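Local atomic coordinates of probable GTPase engC (Thermotoga maritima, PDB entry 1U0L), a protein that probably acts as a circularly permuted GTPase that hydrolyses GTP slowly and assists late maturation of the 30S ribosomal subunit. Residues 104-109 / 232-237; 239-244 / 294-299. All coordinates share one frame; numbering follows the deposited sequence.

Contact 1: residues 104-109 / 232-237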
ATOM      1  N   ILE A 104       1.181  -9.479   8.724  1.00 30.21           N
ATOM      2  CA  ILE A 104       1.515  -8.061   8.825  1.00 27.78           C
ATOM      3  C   ILE A 104       2.885  -7.734   8.220  1.00 29.77           C
ATOM      4  O   ILE A 104       3.033  -6.742   7.500  1.00 31.59           O
ATOM      5  CB  ILE A 104       1.539  -7.574  10.285  1.00 12.26           C
ATOM      6  CG1 ILE A 104       0.155  -7.657  10.910  1.00 11.39           C
ATOM      7  CG2 ILE A 104       2.002  -6.140  10.334  1.00 12.18           C
ATOM      8  CD1 ILE A 104       0.113  -7.142  12.325  1.00  6.70           C
ATOM      9  N   ASP A 105       3.887  -8.557   8.515  1.00 22.42           N
ATOM     10  CA  ASP A 105       5.226  -8.306   7.999  1.00 21.92           C
ATOM     11  C   ASP A 105       5.346  -8.582   6.507  1.00 21.73           C
ATOM     12  O   ASP A 105       6.179  -7.981   5.820  1.00 18.90           O
ATOM     13  CB  ASP A 105       6.267  -9.114   8.786  1.00 25.80           C
ATOM     14  CG  ASP A 105       6.365  -8.664  10.228  1.00 28.84           C
ATOM     15  OD1 ASP A 105       6.026  -7.480  10.502  1.00 26.38           O
ATOM     16  OD2 ASP A 105       6.783  -9.481  11.083  1.00 28.86           O
ATOM     17  N   LYS A 106       4.511  -9.482   5.999  1.00 26.95           N
ATOM     18  CA  LYS A 106       4.548  -9.782   4.577  1.00 26.31           C
ATOM     19  C   LYS A 106       3.979  -8.564   3.853  1.00 26.21           C
ATOM     20  O   LYS A 106       4.460  -8.169   2.783  1.00 23.87           O
ATOM     21  CB  LYS A 106       3.736 -11.031   4.275  1.00 23.10           C
ATOM     22  CG  LYS A 106       3.569 -11.291   2.811  1.00 26.46           C
ATOM     23  CD  LYS A 106       3.308 -12.736   2.525  1.00 29.30           C
ATOM     24  CE  LYS A 106       4.535 -13.566   2.850  1.00 32.07           C
ATOM     25  NZ  LYS A 106       4.328 -14.995   2.446  1.00 36.08           N
ATOM     26  N   PHE A 107       2.967  -7.955   4.463  1.00 23.90           N
ATOM     27  CA  PHE A 107       2.352  -6.763   3.898  1.00 24.18           C
ATOM     28  C   PHE A 107       3.362  -5.624   3.884  1.00 24.52           C
ATOM     29  O   PHE A 107       3.526  -4.944   2.860  1.00 22.32           O
ATOM     30  CB  PHE A 107       1.121  -6.364   4.707  1.00 20.00           C
ATOM     31  CG  PHE A 107      -0.145  -6.927   4.166  1.00 22.06           C
ATOM     32  CD1 PHE A 107      -1.084  -7.503   5.011  1.00 21.23           C
ATOM     33  CD2 PHE A 107      -0.404  -6.886   2.798  1.00 22.49           C
ATOM     34  CE1 PHE A 107      -2.273  -8.038   4.501  1.00 22.55           C
ATOM     35  CE2 PHE A 107      -1.588  -7.417   2.272  1.00 23.73           C
ATOM     36  CZ  PHE A 107      -2.528  -7.997   3.129  1.00 22.20           C
ATOM     37  N   LEU A 108       4.035  -5.422   5.019  1.00 23.56           N
ATOM     38  CA  LEU A 108       5.041  -4.374   5.129  1.00 23.58           C
ATOM     39  C   LEU A 108       6.170  -4.631   4.131  1.00 23.62           C
ATOM     40  O   LEU A 108       6.621  -3.708   3.460  1.00 24.81           O
ATOM     41  CB  LEU A 108       5.592  -4.311   6.557  1.00 19.92           C
ATOM     42  CG  LEU A 108       4.588  -3.841   7.612  1.00 20.68           C
ATOM     43  CD1 LEU A 108       5.165  -4.035   9.001  1.00 17.45           C
ATOM     44  CD2 LEU A 108       4.230  -2.382   7.376  1.00 18.35           C
ATOM     45  N   VAL A 109       6.614  -5.880   4.018  1.00 17.70           N
ATOM     46  CA  VAL A 109       7.675  -6.214   3.075  1.00 19.46           C
ATOM     47  C   VAL A 109       7.250  -5.741   1.684  1.00 21.95           C
ATOM     48  O   VAL A 109       8.028  -5.104   0.972  1.00 22.95           O
ATOM     49  CB  VAL A 109       7.951  -7.734   3.040  1.00 18.79           C
ATOM     50  CG1 VAL A 109       8.832  -8.077   1.851  1.00 17.24           C
ATOM     51  CG2 VAL A 109       8.641  -8.168   4.325  1.00 19.26           C
ATOM     52  N   ALA A 232      -3.721  -7.901  -1.962  1.00 39.35           N
ATOM     53  CA  ALA A 232      -4.586  -8.898  -1.356  1.00 41.37           C
ATOM     54  C   ALA A 232      -4.105 -10.317  -1.584  1.00 43.43           C
ATOM     55  O   ALA A 232      -4.439 -11.217  -0.812  1.00 45.84           O
ATOM     56  CB  ALA A 232      -6.001  -8.741  -1.870  1.00 38.62           C
ATOM     57  N   ASN A 233      -3.320 -10.534  -2.629  1.00 38.72           N
ATOM     58  CA  ASN A 233      -2.839 -11.878  -2.892  1.00 43.26           C
ATOM     59  C   ASN A 233      -1.506 -12.168  -2.209  1.00 45.06           C
ATOM     60  O   ASN A 233      -0.896 -13.206  -2.459  1.00 47.09           O
ATOM     61  CB  ASN A 233      -2.718 -12.118  -4.389  1.00 76.08           C
ATOM     62  CG  ASN A 233      -1.819 -11.123  -5.053  1.00 81.45           C
ATOM     63  OD1 ASN A 233      -0.662 -10.964  -4.672  1.00 84.99           O
ATOM     64  ND2 ASN A 233      -2.345 -10.437  -6.058  1.00 83.82           N
ATOM     65  N   LEU A 234      -1.061 -11.256  -1.346  1.00 52.97           N
ATOM     66  CA  LEU A 234       0.185 -11.435  -0.604  1.00 52.29           C
ATOM     67  C   LEU A 234       1.209 -12.270  -1.378  1.00 53.59           C
ATOM     68  O   LEU A 234       1.667 -13.305  -0.895  1.00 53.73           O
ATOM     69  CB  LEU A 234      -0.118 -12.115   0.735  1.00 32.56           C
ATOM     70  CG  LEU A 234      -0.940 -11.309   1.750  1.00 32.85           C
ATOM     71  CD1 LEU A 234      -1.543 -12.239   2.789  1.00 31.99           C
ATOM     72  CD2 LEU A 234      -0.057 -10.254   2.429  1.00 32.30           C
ATOM     73  N   GLU A 235       1.568 -11.819  -2.575  1.00 39.74           N
ATOM     74  CA  GLU A 235       2.517 -12.552  -3.399  1.00 42.64           C
ATOM     75  C   GLU A 235       3.941 -12.025  -3.365  1.00 43.51           C
ATOM     76  O   GLU A 235       4.269 -11.046  -4.027  1.00 41.99           O
ATOM     77  CB  GLU A 235       2.037 -12.597  -4.848  1.00 81.40           C
ATOM     78  CG  GLU A 235       0.922 -13.592  -5.088  1.00 86.96           C
ATOM     79  CD  GLU A 235       0.367 -13.519  -6.501  1.00 89.94           C
ATOM     80  OE1 GLU A 235      -0.472 -14.376  -6.860  1.00 90.41           O
ATOM     81  OE2 GLU A 235       0.768 -12.603  -7.252  1.00 90.99           O
ATOM     82  N   ILE A 236       4.779 -12.699  -2.590  1.00 85.01           N
ATOM     83  CA  ILE A 236       6.185 -12.356  -2.458  1.00 86.18           C
ATOM     84  C   ILE A 236       6.972 -13.395  -3.234  1.00 87.20           C
ATOM     85  O   ILE A 236       7.280 -14.463  -2.712  1.00 90.23           O
ATOM     86  CB  ILE A 236       6.632 -12.410  -0.996  1.00 73.19           C
ATOM     87  CG1 ILE A 236       6.118 -11.183  -0.258  1.00 73.83           C
ATOM     88  CG2 ILE A 236       8.136 -12.483  -0.909  1.00 74.26           C
ATOM     89  CD1 ILE A 236       6.566 -11.121   1.180  1.00 79.70           C
ATOM     90  N   ASN A 237       7.296 -13.094  -4.481  1.00 59.62           N
ATOM     91  CA  ASN A 237       8.032 -14.045  -5.304  1.00 59.95           C
ATOM     92  C   ASN A 237       9.049 -13.305  -6.142  1.00 59.69           C
ATOM     93  O   ASN A 237      10.131 -13.818  -6.429  1.00 58.94           O
ATOM     94  CB  ASN A 237       7.066 -14.810  -6.217  1.00 66.90           C
ATOM     95  CG  ASN A 237       6.130 -15.723  -5.443  1.00 68.22           C
ATOM     96  OD1 ASN A 237       6.553 -16.751  -4.912  1.00 67.72           O
ATOM     97  ND2 ASN A 237       4.852 -15.347  -5.369  1.00 69.04           N
TER

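Contact 2: residues 239-244 / 294-299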
ATOM      1  N   ILE A 239      10.817 -11.395  -5.266  1.00 49.35           N
ATOM      2  CA  ILE A 239      11.904 -11.069  -4.361  1.00 46.12           C
ATOM      3  C   ILE A 239      12.935 -12.183  -4.185  1.00 45.67           C
ATOM      4  O   ILE A 239      12.592 -13.325  -3.872  1.00 44.99           O
ATOM      5  CB  ILE A 239      11.366 -10.673  -2.976  1.00 33.15           C
ATOM      6  CG1 ILE A 239      10.422  -9.467  -3.098  1.00 31.25           C
ATOM      7  CG2 ILE A 239      12.538 -10.340  -2.044  1.00 32.71           C
ATOM      8  CD1 ILE A 239       9.842  -8.992  -1.759  1.00 27.27           C
ATOM      9  N   GLU A 240      14.204 -11.837  -4.393  1.00 42.39           N
ATOM     10  CA  GLU A 240      15.300 -12.787  -4.243  1.00 42.02           C
ATOM     11  C   GLU A 240      15.546 -12.941  -2.752  1.00 40.74           C
ATOM     12  O   GLU A 240      15.394 -11.990  -1.988  1.00 41.10           O
ATOM     13  CB  GLU A 240      16.561 -12.260  -4.930  1.00 88.80           C
ATOM     14  CG  GLU A 240      17.112 -13.153  -6.041  1.00 93.03           C
ATOM     15  CD  GLU A 240      16.111 -13.394  -7.162  1.00 95.97           C
ATOM     16  OE1 GLU A 240      15.247 -14.283  -7.015  1.00 96.88           O
ATOM     17  OE2 GLU A 240      16.185 -12.687  -8.191  1.00 96.85           O
ATOM     18  N   PRO A 241      15.936 -14.137  -2.315  1.00 40.23           N
ATOM     19  CA  PRO A 241      16.187 -14.367  -0.888  1.00 39.66           C
ATOM     20  C   PRO A 241      17.070 -13.292  -0.256  1.00 40.45           C
ATOM     21  O   PRO A 241      16.684 -12.645   0.717  1.00 39.48           O
ATOM     22  CB  PRO A 241      16.853 -15.742  -0.871  1.00 26.30           C
ATOM     23  CG  PRO A 241      16.251 -16.417  -2.074  1.00 25.90           C
ATOM     24  CD  PRO A 241      16.305 -15.315  -3.115  1.00 26.55           C
ATOM     25  N   GLU A 242      18.258 -13.113  -0.823  1.00 68.56           N
ATOM     26  CA  GLU A 242      19.227 -12.135  -0.330  1.00 69.25           C
ATOM     27  C   GLU A 242      18.725 -10.695  -0.395  1.00 67.79           C
ATOM     28  O   GLU A 242      19.354  -9.788   0.146  1.00 67.80           O
ATOM     29  CB  GLU A 242      20.533 -12.268  -1.119  1.00 67.31           C
ATOM     30  CG  GLU A 242      20.333 -12.416  -2.626  1.00 71.36           C
ATOM     31  CD  GLU A 242      19.993 -13.837  -3.046  1.00 73.84           C
ATOM     32  OE1 GLU A 242      19.430 -14.014  -4.147  1.00 75.04           O
ATOM     33  OE2 GLU A 242      20.301 -14.779  -2.282  1.00 73.70           O
ATOM     34  N   GLU A 243      17.589 -10.492  -1.051  1.00 39.02           N
ATOM     35  CA  GLU A 243      17.009  -9.160  -1.191  1.00 38.72           C
ATOM     36  C   GLU A 243      16.064  -8.794  -0.038  1.00 37.67           C
ATOM     37  O   GLU A 243      16.035  -7.650   0.434  1.00 35.94           O
ATOM     38  CB  GLU A 243      16.266  -9.084  -2.527  1.00 57.97           C
ATOM     39  CG  GLU A 243      15.403  -7.853  -2.718  1.00 61.57           C
ATOM     40  CD  GLU A 243      14.722  -7.848  -4.075  1.00 63.89           C
ATOM     41  OE1 GLU A 243      13.862  -6.969  -4.305  1.00 65.73           O
ATOM     42  OE2 GLU A 243      15.054  -8.721  -4.908  1.00 62.96           O
ATOM     43  N   LEU A 244      15.296  -9.784   0.407  1.00 44.79           N
ATOM     44  CA  LEU A 244      14.334  -9.630   1.489  1.00 43.03           C
ATOM     45  C   LEU A 244      14.818  -8.787   2.682  1.00 42.88           C
ATOM     46  O   LEU A 244      14.083  -7.930   3.173  1.00 42.22           O
ATOM     47  CB  LEU A 244      13.940 -11.016   1.993  1.00 36.67           C
ATOM     48  CG  LEU A 244      12.481 -11.389   2.252  1.00 35.56           C
ATOM     49  CD1 LEU A 244      12.471 -12.590   3.183  1.00 33.70           C
ATOM     50  CD2 LEU A 244      11.717 -10.237   2.873  1.00 36.00           C
ATOM     51  N   GLU A 294      11.268 -19.448   2.533  1.00 48.79           N
ATOM     52  CA  GLU A 294      10.153 -19.597   1.607  1.00 49.91           C
ATOM     53  C   GLU A 294      10.547 -19.138   0.212  1.00 51.89           C
ATOM     54  O   GLU A 294      10.057 -19.670  -0.782  1.00 53.05           O
ATOM     55  CB  GLU A 294       8.956 -18.783   2.081  1.00 54.88           C
ATOM     56  CG  GLU A 294       8.020 -19.545   2.986  1.00 59.23           C
ATOM     57  CD  GLU A 294       6.930 -18.673   3.573  1.00 61.30           C
ATOM     58  OE1 GLU A 294       6.327 -17.873   2.822  1.00 61.90           O
ATOM     59  OE2 GLU A 294       6.669 -18.795   4.785  1.00 61.83           O
ATOM     60  N   LEU A 295      11.430 -18.149   0.133  1.00 48.31           N
ATOM     61  CA  LEU A 295      11.858 -17.635  -1.160  1.00 50.42           C
ATOM     62  C   LEU A 295      12.924 -18.522  -1.791  1.00 54.10           C
ATOM     63  O   LEU A 295      13.082 -18.524  -3.012  1.00 53.78           O
ATOM     64  CB  LEU A 295      12.377 -16.195  -1.018  1.00 38.77           C
ATOM     65  CG  LEU A 295      11.354 -15.135  -0.578  1.00 36.94           C
ATOM     66  CD1 LEU A 295      12.021 -13.767  -0.426  1.00 34.52           C
ATOM     67  CD2 LEU A 295      10.238 -15.065  -1.600  1.00 34.18           C
ATOM     68  N   LEU A 296      13.648 -19.279  -0.964  1.00 56.58           N
ATOM     69  CA  LEU A 296      14.704 -20.173  -1.459  1.00 60.43           C
ATOM     70  C   LEU A 296      14.168 -21.326  -2.286  1.00 65.33           C
ATOM     71  O   LEU A 296      14.854 -21.809  -3.187  1.00 64.92           O
ATOM     72  CB  LEU A 296      15.514 -20.743  -0.305  1.00 40.50           C
ATOM     73  CG  LEU A 296      16.747 -19.962   0.124  1.00 37.82           C
ATOM     74  CD1 LEU A 296      17.387 -20.668   1.302  1.00 36.45           C
ATOM     75  CD2 LEU A 296      17.712 -19.844  -1.048  1.00 35.74           C
ATOM     76  N   GLY A 297      12.959 -21.779  -1.951  1.00 47.48           N
ATOM     77  CA  GLY A 297      12.330 -22.857  -2.689  1.00 55.34           C
ATOM     78  C   GLY A 297      11.892 -22.355  -4.054  1.00 61.86           C
ATOM     79  O   GLY A 297      10.756 -21.911  -4.237  1.00 62.05           O
ATOM     80  N   ARG A 298      12.820 -22.408  -5.006  1.00117.50           N
ATOM     81  CA  ARG A 298      12.591 -21.979  -6.384  1.00123.80           C
ATOM     82  C   ARG A 298      13.859 -22.239  -7.198  1.00126.92           C
ATOM     83  O   ARG A 298      14.744 -21.393  -7.292  1.00127.36           O
ATOM     84  CB  ARG A 298      12.202 -20.492  -6.432  1.00132.10           C
ATOM     85  CG  ARG A 298      13.117 -19.554  -5.656  1.00137.73           C
ATOM     86  CD  ARG A 298      14.175 -18.903  -6.540  1.00142.01           C
ATOM     87  NE  ARG A 298      13.601 -17.997  -7.534  1.00146.58           N
ATOM     88  CZ  ARG A 298      13.068 -16.811  -7.254  1.00148.25           C
ATOM     89  NH1 ARG A 298      13.031 -16.371  -6.002  1.00149.68           N
ATOM     90  NH2 ARG A 298      12.572 -16.060  -8.228  1.00149.78           N
ATOM     91  N   ARG A 299      13.935 -23.436  -7.774  1.00165.97           N
ATOM     92  CA  ARG A 299      15.080 -23.862  -8.575  1.00169.68           C
ATOM     93  C   ARG A 299      16.336 -23.940  -7.712  1.00170.35           C
ATOM     94  O   ARG A 299      17.354 -23.320  -8.020  1.00170.20           O
ATOM     95  CB  ARG A 299      15.323 -22.898  -9.742  1.00127.94           C
ATOM     96  CG  ARG A 299      16.173 -23.498 -10.854  1.00133.39           C
ATOM     97  CD  ARG A 299      16.728 -22.436 -11.783  1.00136.59           C
ATOM     98  NE  ARG A 299      17.716 -21.599 -11.108  1.00139.14           N
ATOM     99  CZ  ARG A 299      18.475 -20.694 -11.718  1.00140.80           C
ATOM    100  NH1 ARG A 299      18.363 -20.502 -13.027  1.00141.76           N
ATOM    101  NH2 ARG A 299      19.353 -19.983 -11.021  1.00142.03           N
TER

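Contact 1: residues 104-109 / 232-237
F107, on helix 101-113, and L234, in an irregular loop, bring the two backbones to their nearest approach, with the CA of F107 6.8 Å from the CA of L234. No hydrogen bond crosses between 104-109 and 232-237, so the union rests on side-chain packing. Its centrepiece is a CH-pi contact: the CD2 methyl of L234 stands over the middle of one face of the F107 ring, 3.3 Å from the centroid and 15° off the ring normal. The two side chains cross at about a right angle, and the ring presents a flat platform to a single methyl branch. An alanine in place of F107 would probably leave that methyl of L234 facing a gap and free the loop residue to shift. Beside this pair, the aliphatic part of K106 lies against both L234 and I236. K106 CG stands anti to the backbone N (chi1 172°), 3.8 Å from L234 CD2 and in contact with I236 CD1. The chain bends at chi3, and K106 CE packs 3.6 Å from I236 CD1. The ammonium group is turned to the hydroxyl of Y102, its hydrogen-bond partner. One turn of the helix closer to its C-terminus, V109 CG1 lies 3.9 Å from I236 CD1, although I236 is poorly ordered and its placement less sure. Within the GTPase domain, F107 also touches the P-loop region that includes G176, while K106 and I236 both rest on M291 of helix 282-296. The far side of helix 101-113 carries I104 and L108, which pack on strand 117-122 and helix 130-143.

Contact 2: residues 239-244 / 294-299
The short, weakly bonded helix at about 241-244 meets the C-terminal end of helix 282-296 here, in the helical region that also carries the zinc site. L295 is the central side chain. Its CG lies anti to the carbonyl carbon (chi1 -64°). Beyond it, L295 CD1 packs against both L244 and I239, 3.6 Å from L244 CG and 3.8 Å from I239 CG2. Nearer the backbone, L295 CB lies 4.0 Å from P241 CG. That same proline CG also meets the CD2 methyl of L296, so one proline carbon touches two consecutive leucines of the helix. Past G297, the centre of an inverse gamma turn, the chain returns R298 to the partner segment. E240 OE1 lies over one face of the R298 guanidinium, displaced toward its rim, 3.2 Å from R298 NH1, with the carboxylate and guanidinium planes 71° apart. This salt bridge works by charge alone, since no N-H points at the oxygen. R298 is poorly ordered and touches a crystal neighbour, so its position, and with it the pairing, is uncertain. The backbone N of E240 donates to E243 OE2 at 3.3 Å, and E240 O accepts from the N atoms of E243 and L244. E243 OE1 forms a salt bridge with K113 of helix 101-113. A short helix following a loop thus packs its proline and leucine on the last turn of helix 282-296, near the zinc site.

In the fold
Contact 1 closes before contact 2 opens along the chain, and their centres lie 14 Å apart. The loop that leaves strand 224-226 runs past helix 101-113 as 232-237 and leads almost at once into 239-244. Helix 282-296 serves both: its M291 backs contact 1, and its last turn forms one side of contact 2. The two also touch directly, as V109 CG1 lies 3.7 Å from L244 CD2, I236 packs on L295, and K106 makes a weak, long ion pair with E294. Through these meetings and helix 282-296, the GTPase domain, whose P-loop lies beside contact 1 alone, is joined to the C-terminal helical region that holds the zinc ion, so the two contacts pack against each other.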